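Local coordinates for protein sugar phosphate isomerase/epimerase (Parabacteroides distasonis, PDB 3L23) that binds a magnesium ion in a TIM barrel and probably acts as an isomerase or epimerase on sugar phosphates, at residues D144-A149 against F162-H167; M169-V174 against V228-K233; D200-D205 against V211-D216. All coordinates share one frame; numbering follows the deposited sequence. Where two conformers were deposited one is given.

In the fold
All three contacts lie in the TIM-barrel domain and are linked to one another. Contacts 1 and 3 pack helices on the neighbouring parallel strands 162-165 and 211-216, and their centres are about 8 Å apart. Y164 joins these strands through its backbone, with Y164 N 2.9 Å from Y212 O and Y164 O 2.8 Å from E214 N. The same strands deliver H165 and D216 to the magnesium ion, which H242, E275 and two waters also bind. Contact 2 lies farther out, its centre about 9 Å from that of contact 3 and about 16 Å from that of contact 1. E170 and Y230 tie it to contacts 1 and 3 respectively.

Contact 1: D144-A149 against F162-H167; sequences DIFNQA and FGYHNH. With MG (magnesium ion), chain B.
Y164, which meets F146 across the contact, shares a hydrogen bond between its OH and E170 OE2. This bond fixes the polar end of the ring, whose CD1-CE1 side meets F146. Y164 CD1 lies 3.6 Å from F146 CE2. The two rings meet obliquely, with their planes at 32°. F146 and F162 form an offset stack, with centroids 4.5 Å apart and planes at 27°. The CE2-CZ side of F162 covers the rim of one F146 face, and F162 CZ comes within 3.4 Å of F146 CD1. F146 CB also leans over the F162 ring in an off-centre CH-pi contact. With chi1 of F162 at 179°, CG lies opposite the backbone N, and the ring carries on toward helix 136-155. The contact belongs to a beta-alpha-beta unit of the barrel, in which helix 136-155 connects strand 124-127 to strand 162-165. A149 CB completes the patch, 3.8 Å from F162 CD1. H165 belongs to the same strand but turns to the metal. H165 NE2 binds the magnesium ion at 2.2 Å, while P128 O accepts a hydrogen bond from ND1; with both nitrogens held, the imidazole is fixed in rotation.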
loop_
_atom_site.group_PDB
_atom_site.type_symbol
_atom_site.label_atom_id
_atom_site.label_comp_id
_atom_site.label_asym_id
_atom_site.label_seq_id
_atom_site.Cartn_x
_atom_site.Cartn_y
_atom_site.Cartn_z
ATOM N N ASP A 144 12.663 6.029 12.921
ATOM C CA ASP A 144 12.423 7.250 13.653
ATOM C C ASP A 144 11.641 8.249 12.797
ATOM O O ASP A 144 10.769 8.962 13.304
ATOM C CB ASP A 144 13.756 7.882 14.042
ATOM C CG ASP A 144 14.514 7.079 15.067
ATOM O OD1 ASP A 144 13.867 6.329 15.827
ATOM O OD2 ASP A 144 15.752 7.261 15.167
ATOM N N ILE A 145 11.967 8.306 11.503
ATOM C CA ILE A 145 11.300 9.212 10.582
ATOM C C ILE A 145 9.827 8.764 10.424
ATOM O O ILE A 145 8.917 9.605 10.416
ATOM C CB ILE A 145 12.109 9.346 9.221
ATOM C CG1 ILE A 145 13.374 10.170 9.467
ATOM C CG2 ILE A 145 11.259 9.918 8.075
ATOM C CD1 ILE A 145 14.469 10.062 8.361
ATOM N N PHE A 146 9.578 7.472 10.311
ATOM C CA PHE A 146 8.204 6.974 10.211
ATOM C C PHE A 146 7.392 7.346 11.470
ATOM O O PHE A 146 6.211 7.748 11.387
ATOM C CB PHE A 146 8.183 5.460 10.034
ATOM C CG PHE A 146 8.665 4.944 8.654
ATOM C CD1 PHE A 146 8.933 5.789 7.584
ATOM C CD2 PHE A 146 8.758 3.575 8.449
ATOM C CE1 PHE A 146 9.368 5.261 6.344
ATOM C CE2 PHE A 146 9.160 3.051 7.217
ATOM C CZ PHE A 146 9.450 3.893 6.180
ATOM N N ASN A 147 8.019 7.187 12.640
ATOM C CA ASN A 147 7.353 7.523 13.908
ATOM C C ASN A 147 6.980 9.016 13.910
ATOM O O ASN A 147 5.874 9.384 14.283
ATOM C CB ASN A 147 8.233 7.233 15.132
ATOM C CG ASN A 147 8.322 5.766 15.476
ATOM O OD1 ASN A 147 7.441 4.968 15.137
ATOM N ND2 ASN A 147 9.375 5.402 16.187
ATOM N N GLN A 148 7.901 9.870 13.473
ATOM C CA GLN A 148 7.634 11.316 13.468
ATOM C C GLN A 148 6.599 11.663 12.395
ATOM O O GLN A 148 5.773 12.551 12.613
ATOM C CB GLN A 148 8.891 12.132 13.235
ATOM C CG GLN A 148 8.607 13.612 13.440
ATOM C CD GLN A 148 9.822 14.519 13.283
ATOM O OE1 GLN A 148 10.914 14.069 12.921
ATOM N NE2 GLN A 148 9.619 15.802 13.535
ATOM N N ALA A 149 6.640 10.988 11.240
ATOM C CA ALA A 149 5.633 11.196 10.172
ATOM C C ALA A 149 4.241 10.948 10.713
ATOM O O ALA A 149 3.316 11.695 10.422
ATOM C CB ALA A 149 5.899 10.292 8.931
ATOM N N PHE A 162 0.676 6.629 10.485
ATOM C CA PHE A 162 1.528 6.280 9.350
ATOM C C PHE A 162 1.394 4.798 9.017
ATOM O O PHE A 162 1.639 3.935 9.877
ATOM C CB PHE A 162 3.006 6.612 9.669
ATOM C CG PHE A 162 3.958 6.261 8.569
ATOM C CD1 PHE A 162 4.217 7.167 7.532
ATOM C CD2 PHE A 162 4.578 5.037 8.538
ATOM C CE1 PHE A 162 5.120 6.850 6.520
ATOM C CE2 PHE A 162 5.466 4.718 7.488
ATOM C CZ PHE A 162 5.716 5.624 6.500
ATOM N N GLY A 163 0.984 4.490 7.789
ATOM C CA GLY A 163 0.956 3.113 7.323
ATOM C C GLY A 163 2.096 2.839 6.371
ATOM O O GLY A 163 2.477 3.714 5.587
ATOM N N TYR A 164 2.588 1.598 6.382
ATOM C CA TYR A 164 3.702 1.184 5.525
ATOM C C TYR A 164 3.359 -0.071 4.723
ATOM O O TYR A 164 2.984 -1.098 5.311
ATOM C CB TYR A 164 4.983 0.922 6.354
ATOM C CG TYR A 164 6.181 0.663 5.447
ATOM C CD1 TYR A 164 6.842 1.701 4.819
ATOM C CD2 TYR A 164 6.557 -0.650 5.127
ATOM C CE1 TYR A 164 7.892 1.440 3.940
ATOM C CE2 TYR A 164 7.593 -0.901 4.267
ATOM C CZ TYR A 164 8.243 0.156 3.678
ATOM O OH TYR A 164 9.288 -0.063 2.821
ATOM N N HIS A 165 3.536 0.021 3.396
ATOM C CA HIS A 165 3.322 -1.097 2.448
ATOM C C HIS A 165 4.663 -1.591 1.925
ATOM O O HIS A 165 5.521 -0.828 1.454
ATOM C CB HIS A 165 2.377 -0.658 1.298
ATOM C CG HIS A 165 2.437 -1.511 0.058
ATOM N ND1 HIS A 165 3.505 -1.466 -0.816
ATOM C CD2 HIS A 165 1.546 -2.379 -0.491
ATOM C CE1 HIS A 165 3.282 -2.283 -1.835
ATOM N NE2 HIS A 165 2.097 -2.849 -1.663
ATOM N N ASN A 166 4.840 -2.915 1.946
ATOM C CA ASN A 166 6.072 -3.541 1.556
ATOM C C ASN A 166 6.032 -4.134 0.156
ATOM O O ASN A 166 4.958 -4.475 -0.351
ATOM C CB ASN A 166 6.388 -4.711 2.477
ATOM C CG ASN A 166 5.318 -5.816 2.398
ATOM O OD1 ASN A 166 4.180 -5.670 2.910
ATOM N ND2 ASN A 166 5.686 -6.952 1.766
ATOM N N HIS A 167 7.216 -4.220 -0.451
ATOM C CA HIS A 167 7.461 -5.156 -1.555
ATOM C C HIS A 167 8.346 -6.281 -0.994
ATOM O O HIS A 167 8.082 -6.751 0.114
ATOM C CB HIS A 167 8.038 -4.486 -2.797
ATOM C CG HIS A 167 7.132 -3.450 -3.404
ATOM N ND1 HIS A 167 7.009 -2.182 -2.887
ATOM C CD2 HIS A 167 6.331 -3.485 -4.498
ATOM C CE1 HIS A 167 6.167 -1.476 -3.623
ATOM N NE2 HIS A 167 5.738 -2.240 -4.614
HETATM MG MG MG B . 0.966 -3.959 -3.245
HETATM O O HOH W 1 2.756 -3.998 -4.396
HETATM O O HOH W 2 0.989 -1.774 -4.152
#

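Contact 2: M169-V174 against V228-K233; sequences MEFNRV and VEYMQK
F171 and Y230 make this contact between two rings. The edge of F171 points toward the face of Y230 in an offset edge-to-face pair, with centroids 5.8 Å apart and planes at 64°. One corner of F171 does the touching. F171 CE1 is 3.9 Å from Y230 CE2 and is about as far from Y230 OH, which lies near the F171 plane. The two side chains pass each other in opposite directions, so the hydroxyl end of Y230 comes alongside the CE1 corner of F171.

Y199 comes next. Its ring meets both aromatics, edge-to-face with Y230. Q197 and N225 touch both rings as well. The polar end of Y230 is held by a hydrogen bond between its OH and D200 OD1. Y230 has chi1 at -94°, well off a staggered value, and this turn goes with its reach to D200 and F171.

The backbones stand well apart, with F171 CA and Y230 CA 12.1 Å from each other, and the two rings bridge the gap. F171 sits on a 3-10 turn, 169-171, closed by N172 N to M169 O at 3.1 Å. Y230 comes from helix 227-233. The contact thus joins the loop region after strand 162-165 to a helix of the barrel's outer layer.

The F171 side chain is about 11 Å from the magnesium ion, and the pair lies outside the metal's ligand shell. Chemically, one F171 C-H, at CE1, approaches the rim of the Y230 ring, a weakly polar contact at most, and the buried phenol oxygen is satisfied by the D200 carboxylate.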
loop_
_atom_site.group_PDB
_atom_site.type_symbol
_atom_site.label_atom_id
_atom_site.label_comp_id
_atom_site.label_asym_id
_atom_site.label_seq_id
_atom_site.Cartn_x
_atom_site.Cartn_y
_atom_site.Cartn_z
HETATM N N MSE A 169 11.961 -6.129 -1.065
HETATM C CA MSE A 169 13.268 -5.634 -0.639
HETATM C C MSE A 169 13.392 -5.593 0.876
HETATM O O MSE A 169 14.502 -5.631 1.408
HETATM C CB MSE A 169 13.575 -4.215 -1.174
HETATM C CG MSE A 169 13.621 -4.028 -2.689
HETATM SE SE MSE A 169 11.753 -3.745 -3.376
HETATM C CE MSE A 169 11.070 -2.740 -1.927
ATOM N N GLU A 170 12.267 -5.439 1.554
ATOM C CA GLU A 170 12.239 -5.386 3.031
ATOM C C GLU A 170 12.678 -6.720 3.633
ATOM O O GLU A 170 12.978 -6.807 4.821
ATOM C CB GLU A 170 10.847 -4.996 3.526
ATOM C CG GLU A 170 10.381 -3.602 3.166
ATOM C CD GLU A 170 9.804 -3.425 1.781
ATOM O OE1 GLU A 170 9.830 -4.356 0.943
ATOM O OE2 GLU A 170 9.216 -2.343 1.571
ATOM N N PHE A 171 12.667 -7.786 2.838
ATOM C CA PHE A 171 13.135 -9.079 3.350
ATOM C C PHE A 171 14.591 -9.345 3.067
ATOM O O PHE A 171 15.117 -10.380 3.460
ATOM C CB PHE A 171 12.175 -10.188 2.900
ATOM C CG PHE A 171 10.807 -9.945 3.390
ATOM C CD1 PHE A 171 10.483 -10.174 4.712
ATOM C CD2 PHE A 171 9.849 -9.341 2.569
ATOM C CE1 PHE A 171 9.228 -9.855 5.187
ATOM C CE2 PHE A 171 8.617 -9.056 3.024
ATOM C CZ PHE A 171 8.289 -9.291 4.336
ATOM N N ASN A 172 15.268 -8.416 2.390
ATOM C CA ASN A 172 16.718 -8.459 2.334
ATOM C C ASN A 172 17.282 -8.293 3.761
ATOM O O ASN A 172 16.695 -7.632 4.596
ATOM C CB ASN A 172 17.287 -7.319 1.496
ATOM C CG ASN A 172 17.014 -7.451 0.006
ATOM O OD1 ASN A 172 16.792 -8.531 -0.524
ATOM N ND2 ASN A 172 17.052 -6.322 -0.672
ATOM N N ARG A 173 18.447 -8.867 4.016
ATOM C CA ARG A 173 18.996 -8.839 5.344
ATOM C C ARG A 173 20.105 -7.802 5.391
ATOM O O ARG A 173 20.831 -7.623 4.418
ATOM C CB ARG A 173 19.530 -10.230 5.748
ATOM C CG ARG A 173 18.421 -11.268 5.890
ATOM C CD ARG A 173 18.944 -12.704 6.119
ATOM N NE ARG A 173 17.809 -13.618 6.236
ATOM C CZ ARG A 173 17.141 -13.875 7.356
ATOM N NH1 ARG A 173 17.496 -13.330 8.509
ATOM N NH2 ARG A 173 16.099 -14.693 7.317
ATOM N N VAL A 174 20.213 -7.099 6.499
ATOM C CA VAL A 174 21.379 -6.264 6.715
ATOM C C VAL A 174 22.312 -7.102 7.568
ATOM O O VAL A 174 21.959 -7.554 8.672
ATOM C CB VAL A 174 21.026 -4.896 7.336
ATOM C CG1 VAL A 174 20.146 -4.163 6.401
ATOM C CG2 VAL A 174 20.354 -5.026 8.674
ATOM N N VAL A 228 1.125 -15.521 6.310
ATOM C CA VAL A 228 0.311 -16.093 7.394
ATOM C C VAL A 228 1.073 -16.103 8.715
ATOM O O VAL A 228 0.537 -15.720 9.748
ATOM C CB VAL A 228 -0.217 -17.459 6.981
ATOM C CG1 VAL A 228 -0.815 -18.205 8.171
ATOM C CG2 VAL A 228 -1.256 -17.285 5.829
ATOM N N GLU A 229 2.327 -16.551 8.694
ATOM C CA GLU A 229 3.192 -16.478 9.868
ATOM C C GLU A 229 3.353 -15.056 10.400
ATOM O O GLU A 229 3.349 -14.846 11.621
ATOM C CB GLU A 229 4.583 -17.045 9.551
ATOM C CG GLU A 229 5.565 -16.984 10.713
ATOM C CD GLU A 229 7.016 -17.413 10.350
ATOM O OE1 GLU A 229 7.371 -17.534 9.137
ATOM O OE2 GLU A 229 7.779 -17.625 11.324
ATOM N N TYR A 230 3.532 -14.086 9.505
ATOM C CA TYR A 230 3.645 -12.680 9.915
ATOM C C TYR A 230 2.373 -12.186 10.620
ATOM O O TYR A 230 2.442 -11.519 11.671
ATOM C CB TYR A 230 4.032 -11.752 8.741
ATOM C CG TYR A 230 5.520 -11.553 8.712
ATOM C CD1 TYR A 230 6.131 -10.648 9.555
ATOM C CD2 TYR A 230 6.331 -12.336 7.881
ATOM C CE1 TYR A 230 7.536 -10.502 9.565
ATOM C CE2 TYR A 230 7.680 -12.212 7.908
ATOM C CZ TYR A 230 8.293 -11.304 8.764
ATOM O OH TYR A 230 9.680 -11.228 8.760
HETATM N N MSE A 231 1.213 -12.473 10.042
HETATM C CA MSE A 231 -0.062 -12.120 10.698
HETATM C C MSE A 231 -0.209 -12.804 12.081
HETATM O O MSE A 231 -0.704 -12.201 13.027
HETATM C CB MSE A 231 -1.270 -12.466 9.800
HETATM C CG MSE A 231 -1.580 -11.400 8.784
HETATM SE SE MSE A 231 -3.174 -11.864 7.765
HETATM C CE MSE A 231 -2.413 -13.185 6.530
ATOM N N GLN A 232 0.229 -14.051 12.201
ATOM C CA GLN A 232 0.129 -14.758 13.496
ATOM C C GLN A 232 1.071 -14.157 14.521
ATOM O O GLN A 232 0.731 -14.049 15.701
ATOM C CB GLN A 232 0.411 -16.246 13.327
ATOM C CG GLN A 232 -0.682 -16.988 12.537
ATOM C CD GLN A 232 -0.281 -18.419 12.100
ATOM O OE1 GLN A 232 0.792 -18.899 12.434
ATOM N NE2 GLN A 232 -1.168 -19.100 11.403
ATOM N N LYS A 233 2.267 -13.788 14.074
ATOM C CA LYS A 233 3.298 -13.243 14.991
ATOM C C LYS A 233 3.051 -11.797 15.374
ATOM O O LYS A 233 3.315 -11.411 16.520
ATOM C CB LYS A 233 4.702 -13.365 14.376
ATOM C CG LYS A 233 5.314 -14.755 14.410
#

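Contact 3: D200-D205 against V211-D216; sequences DLMLKD and VYFEMD. With MG (magnesium ion), chain B.
The F213 ring points from strand 211-216 to segment 200-205 of helix 198-205 and meets two consecutive residues, M202 and L203. L203 crosses it at a slant, with L203 CD2 3.7 Å from F213 CE1 and almost as near CD1. M202 meets the far end of the ring instead, through M202 CB, 4.0 Å from F213 CZ. The carbonyl oxygen of M202 lies at the ring edge, near its plane, and also accepts a hydrogen bond from T206 OG1. Beyond CG the M202 chain is extended (chi2 -178°), which takes the selenium away from F213 on the side of Y164. F213 also touches Y164 and so connects the helix to the neighbouring strand. Were F213 replaced by an alanine, L203 CD2 and M202 CB would probably lose their aromatic partner and a gap would open between helix and strand.

R237 hydrogen-bonds to both segments, through NH1 to L203 O and NH2 to V211 O. Here helix 198-205 covers the outside of a barrel strand, and the carboxy-terminal end of that strand carries the metal site. D216 OD2 binds the magnesium ion at 2.0 Å. Its OD1 serves as N-cap of the next helix through W219 N, so one carboxylate has both oxygens engaged and its rotation fixed. The contact itself is apolar and rests on van der Waals packing of M202 and L203 against the ring; the polar chemistry lies with D216 at the strand end.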
loop_
_atom_site.group_PDB
_atom_site.type_symbol
_atom_site.label_atom_id
_atom_site.label_comp_id
_atom_site.label_asym_id
_atom_site.label_seq_id
_atom_site.Cartn_x
_atom_site.Cartn_y
_atom_site.Cartn_z
ATOM N N ASP A 200 11.717 -6.992 9.767
ATOM C CA ASP A 200 11.775 -7.294 11.214
ATOM C C ASP A 200 12.305 -6.120 12.025
ATOM O O ASP A 200 11.803 -5.860 13.108
ATOM C CB ASP A 200 12.544 -8.572 11.462
ATOM C CG ASP A 200 11.856 -9.745 10.837
ATOM O OD1 ASP A 200 10.617 -9.716 10.838
ATOM O OD2 ASP A 200 12.504 -10.669 10.334
ATOM N N LEU A 201 13.286 -5.396 11.496
ATOM C CA LEU A 201 13.785 -4.202 12.144
ATOM C C LEU A 201 12.713 -3.106 12.137
ATOM O O LEU A 201 12.599 -2.336 13.103
ATOM C CB LEU A 201 15.076 -3.696 11.479
ATOM C CG LEU A 201 16.278 -4.654 11.469
ATOM C CD1 LEU A 201 17.397 -4.089 10.612
ATOM C CD2 LEU A 201 16.720 -4.989 12.900
HETATM N N MSE A 202 11.919 -3.026 11.064
HETATM C CA MSE A 202 10.874 -2.004 10.989
HETATM C C MSE A 202 9.812 -2.251 12.046
HETATM O O MSE A 202 9.365 -1.316 12.716
HETATM C CB MSE A 202 10.244 -1.952 9.589
HETATM C CG MSE A 202 11.167 -1.337 8.547
HETATM SE SE MSE A 202 10.127 -1.334 6.858
HETATM C CE MSE A 202 11.376 -0.272 5.836
ATOM N N LEU A 203 9.392 -3.500 12.171
ATOM C CA LEU A 203 8.447 -3.899 13.227
ATOM C C LEU A 203 9.011 -3.578 14.597
ATOM O O LEU A 203 8.337 -2.978 15.444
ATOM C CB LEU A 203 8.144 -5.383 13.127
ATOM C CG LEU A 203 7.235 -5.764 11.952
ATOM C CD1 LEU A 203 7.433 -7.268 11.585
ATOM C CD2 LEU A 203 5.741 -5.385 12.171
ATOM N N LYS A 204 10.245 -3.967 14.836
ATOM C CA LYS A 204 10.835 -3.779 16.175
ATOM C C LYS A 204 10.946 -2.324 16.625
ATOM O O LYS A 204 10.740 -2.004 17.820
ATOM C CB LYS A 204 12.229 -4.409 16.215
ATOM C CG LYS A 204 12.886 -4.358 17.565
ATOM C CD LYS A 204 14.147 -5.182 17.633
ATOM C CE LYS A 204 15.256 -4.662 16.785
ATOM N NZ LYS A 204 16.521 -4.877 17.591
ATOM N N ASP A 205 11.328 -1.457 15.698
ATOM C CA ASP A 205 11.755 -0.105 16.023
ATOM C C ASP A 205 10.806 1.006 15.606
ATOM O O ASP A 205 11.158 2.175 15.713
ATOM C CB ASP A 205 13.129 0.142 15.413
ATOM C CG ASP A 205 14.226 -0.653 16.108
ATOM O OD1 ASP A 205 14.122 -0.874 17.331
ATOM O OD2 ASP A 205 15.200 -1.032 15.443
ATOM N N VAL A 211 2.678 3.627 14.054
ATOM C CA VAL A 211 2.950 3.032 12.721
ATOM C C VAL A 211 2.284 1.679 12.625
ATOM O O VAL A 211 2.377 0.885 13.559
ATOM C CB VAL A 211 4.461 2.855 12.530
ATOM C CG1 VAL A 211 4.824 2.029 11.280
ATOM C CG2 VAL A 211 5.184 4.244 12.562
ATOM N N TYR A 212 1.615 1.439 11.497
ATOM C CA TYR A 212 1.011 0.134 11.220
ATOM C C TYR A 212 1.451 -0.260 9.827
ATOM O O TYR A 212 1.999 0.547 9.052
ATOM C CB TYR A 212 -0.534 0.166 11.305
ATOM C CG TYR A 212 -1.133 1.062 10.249
ATOM C CD1 TYR A 212 -1.260 2.432 10.464
ATOM C CD2 TYR A 212 -1.583 0.548 9.030
ATOM C CE1 TYR A 212 -1.772 3.268 9.462
ATOM C CE2 TYR A 212 -2.063 1.364 8.032
ATOM C CZ TYR A 212 -2.169 2.725 8.254
ATOM O OH TYR A 212 -2.639 3.533 7.233
ATOM N N PHE A 213 1.176 -1.507 9.495
ATOM C CA PHE A 213 1.606 -2.097 8.257
ATOM C C PHE A 213 0.447 -2.579 7.377
ATOM O O PHE A 213 -0.558 -3.142 7.871
ATOM C CB PHE A 213 2.599 -3.255 8.556
ATOM C CG PHE A 213 3.898 -2.768 9.164
ATOM C CD1 PHE A 213 4.011 -2.501 10.482
ATOM C CD2 PHE A 213 4.983 -2.476 8.352
ATOM C CE1 PHE A 213 5.177 -1.965 11.018
ATOM C CE2 PHE A 213 6.169 -1.939 8.875
ATOM C CZ PHE A 213 6.265 -1.688 10.191
ATOM N N GLU A 214 0.576 -2.309 6.076
ATOM C CA GLU A 214 -0.321 -2.869 5.070
ATOM C C GLU A 214 0.520 -3.938 4.416
ATOM O O GLU A 214 1.355 -3.608 3.576
ATOM C CB GLU A 214 -0.751 -1.818 4.040
ATOM C CG GLU A 214 -1.621 -2.338 2.902
ATOM C CD GLU A 214 -1.988 -1.283 1.937
ATOM O OE1 GLU A 214 -1.082 -0.679 1.342
ATOM O OE2 GLU A 214 -3.189 -1.019 1.759
HETATM N N MSE A 215 0.275 -5.208 4.751
HETATM C CA MSE A 215 1.131 -6.281 4.243
HETATM C C MSE A 215 0.655 -6.685 2.846
HETATM O O MSE A 215 -0.520 -7.025 2.646
HETATM C CB MSE A 215 1.121 -7.500 5.161
HETATM C CG MSE A 215 1.789 -8.725 4.536
HETATM SE SE MSE A 215 2.334 -10.020 5.831
HETATM C CE MSE A 215 4.009 -9.268 6.276
ATOM N N ASP A 216 1.558 -6.636 1.880
ATOM C CA ASP A 216 1.258 -7.131 0.532
ATOM C C ASP A 216 1.617 -8.599 0.536
ATOM O O ASP A 216 2.799 -8.971 0.607
ATOM C CB ASP A 216 2.009 -6.349 -0.519
ATOM C CG ASP A 216 1.648 -6.745 -1.932
ATOM O OD1 ASP A 216 1.739 -7.937 -2.234
ATOM O OD2 ASP A 216 1.362 -5.840 -2.743
HETATM MG MG MG B . 0.966 -3.959 -3.245
HETATM O O HOH W 1 2.756 -3.998 -4.396
HETATM O O HOH W 2 0.989 -1.774 -4.152
#